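Local coordinates for protein 2,3,4,5-tetrahydropyridine-2,6-dicarboxylate N-succinyltransferase (Campylobacter jejuni, PDB 2RIJ) that probably catalyses the succinyl-CoA-dependent conversion of cyclic tetrahydrodipicolinate into acyclic N-succinyl-L-2-amino-6-oxopimelate, a step in lysine biosynthesis through diaminopimelate, at residues I90-L94 / L112-K116; N289-V293 / G306-G310; N41-Q45 / S168-W172. One frame throughout, in Å; residues are numbered along the deposited sequence. Where two conformers were deposited one is given.

Contact 1: residues I90-L94 / L112-K116; sequences IDFAL and LKIIK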
ATOM      1  N   ILE A  90     -41.515 -48.053  40.226  1.00 24.76           N
ATOM      2  CA  ILE A  90     -41.531 -46.896  41.113  0.50 24.54           C
ATOM      3  C   ILE A  90     -41.845 -47.352  42.536  1.00 23.84           C
ATOM      4  O   ILE A  90     -41.184 -46.933  43.492  1.00 24.72           O
ATOM      5  CB  ILE A  90     -42.548 -45.837  40.620  0.50 25.58           C
ATOM      6  CG1 ILE A  90     -42.060 -45.241  39.293  0.50 26.65           C
ATOM      7  CG2 ILE A  90     -42.712 -44.760  41.651  0.50 22.43           C
ATOM      8  CD1 ILE A  90     -43.152 -44.922  38.298  0.50 24.13           C
ATOM      9  N   ASP A  91     -42.844 -48.231  42.676  1.00 22.98           N
ATOM     10  CA  ASP A  91     -43.221 -48.751  43.995  1.00 25.30           C
ATOM     11  C   ASP A  91     -42.099 -49.602  44.631  1.00 25.44           C
ATOM     12  O   ASP A  91     -41.830 -49.500  45.838  1.00 26.92           O
ATOM     13  CB  ASP A  91     -44.514 -49.551  43.893  1.00 27.52           C
ATOM     14  CG  ASP A  91     -45.733 -48.663  43.692  1.00 32.72           C
ATOM     15  OD1 ASP A  91     -45.744 -47.500  44.171  1.00 34.54           O
ATOM     16  OD2 ASP A  91     -46.689 -49.151  43.061  1.00 30.87           O
ATOM     17  N   PHE A  92     -41.418 -50.394  43.810  1.00 24.33           N
ATOM     18  CA  PHE A  92     -40.297 -51.166  44.277  1.00 23.84           C
ATOM     19  C   PHE A  92     -39.228 -50.213  44.817  1.00 24.37           C
ATOM     20  O   PHE A  92     -38.705 -50.439  45.898  1.00 24.25           O
ATOM     21  CB  PHE A  92     -39.691 -52.005  43.170  1.00 22.03           C
ATOM     22  CG  PHE A  92     -38.447 -52.737  43.594  1.00 27.32           C
ATOM     23  CD1 PHE A  92     -38.537 -53.939  44.252  1.00 32.32           C
ATOM     24  CD2 PHE A  92     -37.194 -52.213  43.357  1.00 23.74           C
ATOM     25  CE1 PHE A  92     -37.376 -54.605  44.673  1.00 33.82           C
ATOM     26  CE2 PHE A  92     -36.068 -52.861  43.769  1.00 33.27           C
ATOM     27  CZ  PHE A  92     -36.152 -54.049  44.424  1.00 27.71           C
ATOM     28  N   ALA A  93     -38.881 -49.185  44.041  1.00 24.71           N
ATOM     29  CA  ALA A  93     -37.809 -48.249  44.426  1.00 24.67           C
ATOM     30  C   ALA A  93     -38.187 -47.532  45.738  1.00 24.20           C
ATOM     31  O   ALA A  93     -37.404 -47.487  46.669  1.00 22.06           O
ATOM     32  CB  ALA A  93     -37.520 -47.230  43.268  1.00 20.81           C
ATOM     33  N   LEU A  94     -39.419 -47.030  45.825  1.00 25.71           N
ATOM     34  CA  LEU A  94     -39.897 -46.331  47.021  1.00 24.57           C
ATOM     35  C   LEU A  94     -39.930 -47.202  48.263  1.00 25.68           C
ATOM     36  O   LEU A  94     -39.716 -46.720  49.400  1.00 25.92           O
ATOM     37  CB  LEU A  94     -41.265 -45.720  46.777  1.00 23.39           C
ATOM     38  CG  LEU A  94     -41.236 -44.413  45.962  1.00 25.88           C
ATOM     39  CD1 LEU A  94     -42.641 -44.056  45.511  1.00 26.08           C
ATOM     40  CD2 LEU A  94     -40.543 -43.283  46.744  1.00 25.29           C
ATOM     41  N   LEU A 112     -39.212 -39.680  42.579  1.00 23.77           N
ATOM     42  CA  LEU A 112     -40.030 -40.909  42.506  1.00 25.95           C
ATOM     43  C   LEU A 112     -41.438 -40.722  43.110  1.00 25.28           C
ATOM     44  O   LEU A 112     -42.425 -41.172  42.549  1.00 23.80           O
ATOM     45  CB  LEU A 112     -39.312 -42.065  43.212  1.00 26.01           C
ATOM     46  CG  LEU A 112     -38.089 -42.634  42.480  1.00 27.45           C
ATOM     47  CD1 LEU A 112     -37.337 -43.528  43.394  1.00 25.14           C
ATOM     48  CD2 LEU A 112     -38.443 -43.399  41.187  1.00 24.41           C
ATOM     49  N   LYS A 113     -41.529 -40.021  44.234  1.00 24.78           N
ATOM     50  CA  LYS A 113     -42.844 -39.735  44.818  1.00 25.63           C
ATOM     51  C   LYS A 113     -43.683 -38.983  43.797  1.00 25.15           C
ATOM     52  O   LYS A 113     -44.872 -39.265  43.620  1.00 25.86           O
ATOM     53  CB  LYS A 113     -42.705 -38.901  46.077  1.00 25.34           C
ATOM     54  CG  LYS A 113     -42.046 -39.620  47.204  1.00 25.43           C
ATOM     55  CD  LYS A 113     -41.802 -38.666  48.356  1.00 35.56           C
ATOM     56  CE  LYS A 113     -40.993 -39.337  49.449  1.00 37.71           C
ATOM     57  NZ  LYS A 113     -41.001 -38.547  50.710  1.00 39.08           N
ATOM     58  N   ILE A 114     -43.063 -38.027  43.117  1.00 25.91           N
ATOM     59  CA  ILE A 114     -43.776 -37.204  42.122  1.00 26.46           C
ATOM     60  C   ILE A 114     -44.202 -38.029  40.912  1.00 26.88           C
ATOM     61  O   ILE A 114     -45.328 -37.937  40.470  1.00 26.86           O
ATOM     62  CB  ILE A 114     -42.929 -35.971  41.673  1.00 26.93           C
ATOM     63  CG1 ILE A 114     -42.911 -34.909  42.772  1.00 29.31           C
ATOM     64  CG2 ILE A 114     -43.515 -35.336  40.393  1.00 25.67           C
ATOM     65  CD1 ILE A 114     -41.716 -33.921  42.739  1.00 27.90           C
ATOM     66  N   ILE A 115     -43.298 -38.862  40.402  1.00 27.81           N
ATOM     67  CA  ILE A 115     -43.602 -39.692  39.250  1.00 29.09           C
ATOM     68  C   ILE A 115     -44.730 -40.682  39.593  1.00 29.63           C
ATOM     69  O   ILE A 115     -45.626 -40.885  38.790  1.00 29.06           O
ATOM     70  CB  ILE A 115     -42.342 -40.421  38.752  1.00 31.00           C
ATOM     71  CG1 ILE A 115     -41.372 -39.410  38.123  1.00 30.57           C
ATOM     72  CG2 ILE A 115     -42.684 -41.518  37.739  1.00 26.65           C
ATOM     73  CD1 ILE A 115     -39.986 -40.014  37.890  1.00 31.77           C
ATOM     74  N   LYS A 116     -44.691 -41.264  40.789  1.00 28.31           N
ATOM     75  CA  LYS A 116     -45.771 -42.189  41.228  1.00 30.48           C
ATOM     76  C   LYS A 116     -47.097 -41.467  41.202  1.00 31.86           C
ATOM     77  O   LYS A 116     -48.054 -41.934  40.605  1.00 29.16           O
ATOM     78  CB  LYS A 116     -45.538 -42.702  42.637  1.00 30.22           C
ATOM     79  CG  LYS A 116     -46.603 -43.732  43.078  1.00 31.05           C
ATOM     80  CD  LYS A 116     -46.507 -44.071  44.536  1.00 30.36           C
ATOM     81  CE  LYS A 116     -47.752 -44.874  45.013  1.00 36.17           C
ATOM     82  NZ  LYS A 116     -48.233 -45.998  44.136  1.00 25.87           N
TER
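Two helices, 87-96 and 107-117, pack here through an apolar seam with a salt bridge at its border, in the N-terminal part of the chain. The short axes of 90-94 and 112-116 approach to 9.9 Å with 149° between their directions, so the helices run roughly antiparallel, and 385 Å² is buried. I90 is central: its CD1 lies 3.5 Å from I115 CG2, and its CG2 lies 3.6 Å from K116 CB. A93 CB meets L112 CD1 at 3.7 Å, while L94 CD2 rests 3.9 Å from L112 CB. K116 serves twice. Its aliphatic part lies along L94 (L94 CD1 to K116 CD, 4.0 Å), and its NZ reaches back to D91 OD1 at 2.9 Å, forming the salt bridge. Beneath the seam, L112 and I115 touch I30 of strand 27-35, and A93 touches I62 of helix 57-69. Such a pairing, joined by a ten-residue connection (97-106), is an antiparallel helical hairpin packed on an antiparallel sheet, an alpha+beta arrangement.

Contact 2: residues N289-V293 / G306-G310; sequences NAISV and GIPLG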
ATOM      1  N   ASN A 289      -8.517 -29.000  15.112  1.00 55.04           N
ATOM      2  CA  ASN A 289      -8.909 -28.906  16.503  1.00 48.21           C
ATOM      3  C   ASN A 289      -9.948 -27.801  16.757  1.00 39.36           C
ATOM      4  O   ASN A 289     -10.236 -26.975  15.882  1.00 37.56           O
ATOM      5  CB  ASN A 289      -7.640 -28.727  17.334  1.00 50.58           C
ATOM      6  CG  ASN A 289      -6.625 -29.872  17.080  1.00 58.80           C
ATOM      7  OD1 ASN A 289      -6.767 -30.984  17.605  1.00 62.72           O
ATOM      8  ND2 ASN A 289      -5.638 -29.605  16.227  1.00 73.64           N
ATOM      9  N   ALA A 290     -10.514 -27.812  17.956  1.00 34.79           N
ATOM     10  CA  ALA A 290     -11.586 -26.889  18.329  1.00 31.46           C
ATOM     11  C   ALA A 290     -10.983 -25.501  18.621  1.00 30.51           C
ATOM     12  O   ALA A 290      -9.865 -25.402  19.085  1.00 28.23           O
ATOM     13  CB  ALA A 290     -12.329 -27.460  19.557  1.00 30.69           C
ATOM     14  N   ILE A 291     -11.737 -24.441  18.381  1.00 25.21           N
ATOM     15  CA  ILE A 291     -11.307 -23.072  18.687  1.00 27.32           C
ATOM     16  C   ILE A 291     -11.705 -22.646  20.110  1.00 26.68           C
ATOM     17  O   ILE A 291     -12.833 -22.847  20.520  1.00 24.22           O
ATOM     18  CB  ILE A 291     -11.893 -22.136  17.644  1.00 24.99           C
ATOM     19  CG1 ILE A 291     -11.173 -22.416  16.316  1.00 28.49           C
ATOM     20  CG2 ILE A 291     -11.758 -20.660  18.029  1.00 27.27           C
ATOM     21  CD1 ILE A 291     -11.834 -21.841  15.152  1.00 20.07           C
ATOM     22  N   SER A 292     -10.735 -22.140  20.874  1.00 28.99           N
ATOM     23  CA  SER A 292     -10.933 -21.582  22.206  1.00 28.21           C
ATOM     24  C   SER A 292     -10.442 -20.137  22.213  1.00 30.34           C
ATOM     25  O   SER A 292      -9.415 -19.843  21.630  1.00 27.37           O
ATOM     26  CB  SER A 292     -10.102 -22.345  23.234  1.00 32.53           C
ATOM     27  OG  SER A 292     -10.491 -23.694  23.351  1.00 34.43           O
ATOM     28  N   VAL A 293     -11.188 -19.243  22.853  1.00 23.79           N
ATOM     29  CA  VAL A 293     -10.759 -17.882  23.091  1.00 22.63           C
ATOM     30  C   VAL A 293     -10.510 -17.795  24.595  1.00 24.85           C
ATOM     31  O   VAL A 293     -11.313 -18.280  25.397  1.00 22.90           O
ATOM     32  CB  VAL A 293     -11.854 -16.934  22.580  1.00 22.91           C
ATOM     33  CG1 VAL A 293     -11.734 -15.548  23.121  1.00 20.88           C
ATOM     34  CG2 VAL A 293     -11.902 -16.988  21.016  1.00 25.12           C
ATOM     35  N   GLY A 306     -11.327 -16.918  13.546  1.00 21.11           N
ATOM     36  CA  GLY A 306     -11.159 -18.271  13.007  1.00 21.19           C
ATOM     37  C   GLY A 306      -9.981 -19.057  13.525  1.00 22.27           C
ATOM     38  O   GLY A 306      -9.670 -20.162  13.039  1.00 22.79           O
ATOM     39  N   ILE A 307      -9.352 -18.560  14.586  1.00 22.49           N
ATOM     40  CA  ILE A 307      -8.265 -19.277  15.255  1.00 19.49           C
ATOM     41  C   ILE A 307      -8.425 -19.235  16.777  1.00 20.19           C
ATOM     42  O   ILE A 307      -9.066 -18.336  17.302  1.00 22.85           O
ATOM     43  CB  ILE A 307      -6.848 -18.669  14.901  1.00 18.62           C
ATOM     44  CG1 ILE A 307      -6.719 -17.202  15.347  1.00 20.61           C
ATOM     45  CG2 ILE A 307      -6.578 -18.794  13.345  1.00 22.80           C
ATOM     46  CD1 ILE A 307      -5.332 -16.635  15.284  1.00 22.63           C
ATOM     47  N   PRO A 308      -7.850 -20.209  17.476  1.00 20.36           N
ATOM     48  CA  PRO A 308      -7.735 -20.127  18.918  1.00 20.77           C
ATOM     49  C   PRO A 308      -6.941 -18.887  19.338  1.00 20.45           C
ATOM     50  O   PRO A 308      -5.957 -18.540  18.680  1.00 21.38           O
ATOM     51  CB  PRO A 308      -7.002 -21.419  19.291  1.00 20.32           C
ATOM     52  CG  PRO A 308      -7.189 -22.330  18.117  1.00 22.19           C
ATOM     53  CD  PRO A 308      -7.258 -21.442  16.948  1.00 22.39           C
ATOM     54  N   LEU A 309      -7.405 -18.203  20.381  1.00 22.11           N
ATOM     55  CA  LEU A 309      -6.707 -17.063  20.942  1.00 21.39           C
ATOM     56  C   LEU A 309      -6.379 -17.375  22.395  1.00 21.87           C
ATOM     57  O   LEU A 309      -7.170 -17.996  23.102  1.00 20.50           O
ATOM     58  CB  LEU A 309      -7.609 -15.830  20.874  1.00 20.92           C
ATOM     59  CG  LEU A 309      -8.123 -15.292  19.550  1.00 20.12           C
ATOM     60  CD1 LEU A 309      -9.085 -14.115  19.740  1.00 21.99           C
ATOM     61  CD2 LEU A 309      -6.940 -14.842  18.624  1.00 22.99           C
ATOM     62  N   GLY A 310      -5.215 -16.936  22.869  1.00 23.83           N
ATOM     63  CA  GLY A 310      -4.887 -17.025  24.282  1.00 22.08           C
ATOM     64  C   GLY A 310      -5.594 -15.945  25.075  1.00 24.28           C
ATOM     65  O   GLY A 310      -6.643 -15.418  24.669  1.00 24.83           O
TER
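The backbones of 289-293 and 306-310 are extended over most of their length, but they run 56° apart when taken from CA of 290 to 293 and of 306 to 309, so they converge instead of lying flush. CA atoms come within 4.6 Å at I291 and P308, and 4.7 Å at V293 and L309. One hydrogen bond joins the main chains, from L309 N to S292 O at 2.9 Å with an N-H...O angle of 151°. The same carbonyl oxygen, S292 O, lies 3.2 Å from P308 CA in a CA-H...O contact, and V293 CA makes another with L309 O at 3.6 Å. An offset of 16 to 17 residues between facing positions marks successive turns of a coil.

Side chains complete the match. I291 starts sideways but its end reaches over: CD1 is 3.5 Å from G306 O, and CG1 is 4.1 Å from P308 CD. V293 CG2 meets L309 CD1 at 4.2 Å, aliphatic side chains stacking between turns. S292 OG turns to R156 instead, while on the far side of the coil step V293 and I291 bond through their backbones to I266. I307, pointing away from 289-293, touches F362, as does L309. The I307 side chain lies about 7 Å from G324, predicted to bind succinyl-CoA.

The evidence fits adjacent coils of the left-handed parallel beta-helix of hexapeptide-repeat acyltransferases. A single main-chain N-H...O hydrogen bond, supplemented by CA-H...O contacts and aliphatic stacking, implies cohesion shared between main chain and buried apolar side chains, with no charged pair between the two segments.

Contact 3: residues N41-Q45 / S168-W172; sequences NKILQ and SNVAW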
ATOM      1  N   ASN A  41     -43.857 -44.761  18.864  1.00 37.47           N
ATOM      2  CA  ASN A  41     -42.552 -45.259  19.301  1.00 40.37           C
ATOM      3  C   ASN A  41     -41.387 -44.311  19.031  1.00 38.45           C
ATOM      4  O   ASN A  41     -40.250 -44.589  19.415  1.00 39.74           O
ATOM      5  CB  ASN A  41     -42.272 -46.591  18.622  1.00 42.36           C
ATOM      6  CG  ASN A  41     -43.329 -47.622  18.949  1.00 51.32           C
ATOM      7  OD1 ASN A  41     -43.617 -47.887  20.123  1.00 62.74           O
ATOM      8  ND2 ASN A  41     -43.931 -48.197  17.911  1.00 62.73           N
ATOM      9  N   LYS A  42     -41.657 -43.223  18.324  1.00 33.70           N
ATOM     10  CA  LYS A  42     -40.639 -42.224  18.020  1.00 36.03           C
ATOM     11  C   LYS A  42     -40.546 -41.309  19.223  1.00 29.79           C
ATOM     12  O   LYS A  42     -41.546 -40.750  19.630  1.00 29.28           O
ATOM     13  CB  LYS A  42     -41.066 -41.458  16.773  1.00 35.18           C
ATOM     14  CG  LYS A  42     -39.957 -40.817  16.005  1.00 45.90           C
ATOM     15  CD  LYS A  42     -40.508 -40.169  14.727  1.00 47.14           C
ATOM     16  CE  LYS A  42     -40.710 -41.200  13.611  1.00 61.38           C
ATOM     17  NZ  LYS A  42     -39.402 -41.684  13.040  1.00 66.49           N
ATOM     18  N   ILE A  43     -39.367 -41.222  19.835  1.00 30.08           N
ATOM     19  CA  ILE A  43     -39.130 -40.301  20.950  1.00 28.10           C
ATOM     20  C   ILE A  43     -38.653 -38.977  20.326  1.00 27.08           C
ATOM     21  O   ILE A  43     -37.586 -38.915  19.693  1.00 28.74           O
ATOM     22  CB  ILE A  43     -38.079 -40.839  21.952  1.00 27.04           C
ATOM     23  CG1 ILE A  43     -38.437 -42.272  22.437  1.00 29.04           C
ATOM     24  CG2 ILE A  43     -37.874 -39.858  23.103  1.00 23.52           C
ATOM     25  CD1 ILE A  43     -39.854 -42.479  22.853  1.00 25.34           C
ATOM     26  N   LEU A  44     -39.487 -37.947  20.463  1.00 24.16           N
ATOM     27  CA  LEU A  44     -39.213 -36.623  19.966  1.00 24.26           C
ATOM     28  C   LEU A  44     -38.464 -35.698  20.920  1.00 24.17           C
ATOM     29  O   LEU A  44     -37.864 -34.732  20.450  1.00 23.74           O
ATOM     30  CB  LEU A  44     -40.504 -35.931  19.546  1.00 23.70           C
ATOM     31  CG  LEU A  44     -41.448 -36.762  18.681  1.00 27.92           C
ATOM     32  CD1 LEU A  44     -42.583 -35.853  18.311  1.00 23.96           C
ATOM     33  CD2 LEU A  44     -40.726 -37.282  17.463  1.00 24.10           C
ATOM     34  N   GLN A  45     -38.515 -35.980  22.219  1.00 23.78           N
ATOM     35  CA  GLN A  45     -37.844 -35.192  23.233  1.00 22.37           C
ATOM     36  C   GLN A  45     -37.856 -35.949  24.558  1.00 24.15           C
ATOM     37  O   GLN A  45     -38.777 -36.730  24.840  1.00 25.52           O
ATOM     38  CB  GLN A  45     -38.549 -33.835  23.436  1.00 22.06           C
ATOM     39  CG  GLN A  45     -37.777 -32.897  24.336  1.00 18.55           C
ATOM     40  CD  GLN A  45     -38.355 -31.500  24.425  1.00 19.94           C
ATOM     41  OE1 GLN A  45     -37.614 -30.499  24.323  1.00 22.61           O
ATOM     42  NE2 GLN A  45     -39.673 -31.408  24.639  1.00 21.37           N
ATOM     43  N   SER A 168     -35.085 -36.807  15.349  1.00 26.50           N
ATOM     44  CA  SER A 168     -36.056 -36.487  14.313  1.00 27.86           C
ATOM     45  C   SER A 168     -36.212 -34.982  14.159  1.00 24.16           C
ATOM     46  O   SER A 168     -36.290 -34.252  15.150  1.00 24.40           O
ATOM     47  CB  SER A 168     -37.425 -37.071  14.668  1.00 31.66           C
ATOM     48  OG  SER A 168     -37.351 -38.457  14.789  1.00 39.52           O
ATOM     49  N   ASN A 169     -36.218 -34.526  12.912  1.00 23.40           N
ATOM     50  CA  ASN A 169     -36.580 -33.149  12.575  1.00 25.64           C
ATOM     51  C   ASN A 169     -38.081 -33.007  12.779  1.00 22.46           C
ATOM     52  O   ASN A 169     -38.876 -33.697  12.144  1.00 23.89           O
ATOM     53  CB  ASN A 169     -36.192 -32.809  11.124  1.00 23.77           C
ATOM     54  CG  ASN A 169     -36.393 -31.350  10.786  1.00 22.31           C
ATOM     55  OD1 ASN A 169     -36.204 -30.472  11.643  1.00 21.88           O
ATOM     56  ND2 ASN A 169     -36.805 -31.067   9.541  1.00 19.32           N
ATOM     57  N   VAL A 170     -38.456 -32.102  13.668  1.00 21.53           N
ATOM     58  CA  VAL A 170     -39.865 -31.922  14.051  1.00 21.01           C
ATOM     59  C   VAL A 170     -40.175 -30.432  14.102  1.00 21.30           C
ATOM     60  O   VAL A 170     -39.267 -29.598  14.171  1.00 21.66           O
ATOM     61  CB  VAL A 170     -40.209 -32.606  15.405  1.00 23.92           C
ATOM     62  CG1 VAL A 170     -39.984 -34.158  15.324  1.00 20.61           C
ATOM     63  CG2 VAL A 170     -39.397 -32.004  16.566  1.00 19.42           C
ATOM     64  N   ALA A 171     -41.461 -30.140  14.072  1.00 19.39           N
ATOM     65  CA  ALA A 171     -42.000 -28.804  14.366  1.00 20.52           C
ATOM     66  C   ALA A 171     -42.090 -28.656  15.871  1.00 20.51           C
ATOM     67  O   ALA A 171     -42.264 -29.648  16.584  1.00 23.53           O
ATOM     68  CB  ALA A 171     -43.366 -28.633  13.722  1.00 21.12           C
ATOM     69  N   TRP A 172     -41.972 -27.412  16.343  1.00 18.59           N
ATOM     70  CA  TRP A 172     -41.975 -27.110  17.762  1.00 18.93           C
ATOM     71  C   TRP A 172     -42.939 -25.978  17.964  1.00 20.75           C
ATOM     72  O   TRP A 172     -42.891 -24.957  17.255  1.00 22.23           O
ATOM     73  CB  TRP A 172     -40.594 -26.728  18.269  1.00 19.53           C
ATOM     74  CG  TRP A 172     -39.565 -27.755  18.098  1.00 19.20           C
ATOM     75  CD1 TRP A 172     -38.801 -27.954  16.996  1.00 19.60           C
ATOM     76  CD2 TRP A 172     -39.128 -28.708  19.074  1.00 18.74           C
ATOM     77  NE1 TRP A 172     -37.926 -28.978  17.208  1.00 23.92           N
ATOM     78  CE2 TRP A 172     -38.095 -29.468  18.474  1.00 20.18           C
ATOM     79  CE3 TRP A 172     -39.525 -29.019  20.375  1.00 24.62           C
ATOM     80  CZ2 TRP A 172     -37.443 -30.509  19.137  1.00 22.81           C
ATOM     81  CZ3 TRP A 172     -38.848 -30.044  21.055  1.00 25.03           C
ATOM     82  CH2 TRP A 172     -37.835 -30.788  20.422  1.00 24.53           C
TER
HETATM   83  O   HOH W   1     -35.856 -37.104  18.220  1.00 32.80           O
HETATM   84  O   HOH W   2     -36.064 -39.736  16.669  1.00 48.45           O
HETATM   85  O   HOH W   3     -36.758 -34.820  17.844  1.00 37.58           O
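No direct hydrogen bond links 41-45 to 168-172; ordered waters occupy the gap between their backbones. Water 1 donates to I43 O at 2.9 Å and accepts from S168 N at 3.0 Å. Water 2 stands 2.6 Å from S168 OG and only weakly reaches I43 O at 3.5 Å, and water 3 lies 2.8 Å from both L44 O and S168 O. The strand axes stay 9.5 Å apart and diverge by 35°, too distant to pair, as members of separate sheets. L44 and Q45 form a classic beta bulge facing D34.

Direct contact is mostly between side chains, though L44 O also comes 3.9 Å from W172 CH2. L44 CD2 touches V170 CG1 at 3.9 Å, and the W172 ring sits obliquely by Q45, with CZ3 3.5 Å from Q45 OE1. Both polar ends bond elsewhere: Q45 OE1 to H211, W172 NE1 to D203 O. The chemistry implies an interface hydrated along the backbones of I43, L44 and S168, and apolar where the L44 and V170 side chains meet.

From the N terminus, residues 41-45 come first and await their partner for more than 120 residues. Within that span contact 1 opens at 90-94 and shuts at 112-116, a short local closure wholly enclosed by contact 3, which closes at 168-172. Contact 2 follows in series, 289-293 meeting 306-310, so no two contacts cross. None touches another: nearest atoms are about 14 Å apart for contacts 1 and 3, about 25 Å for 2 and 3, and about 35 Å for 1 and 2. Contact 1 joins helices of the N-terminal region, contact 3 joins that region's sheet to the three-stranded sheet that follows, and contact 2 holds consecutive coils of the beta-helix on the opposite side of the chain's centre.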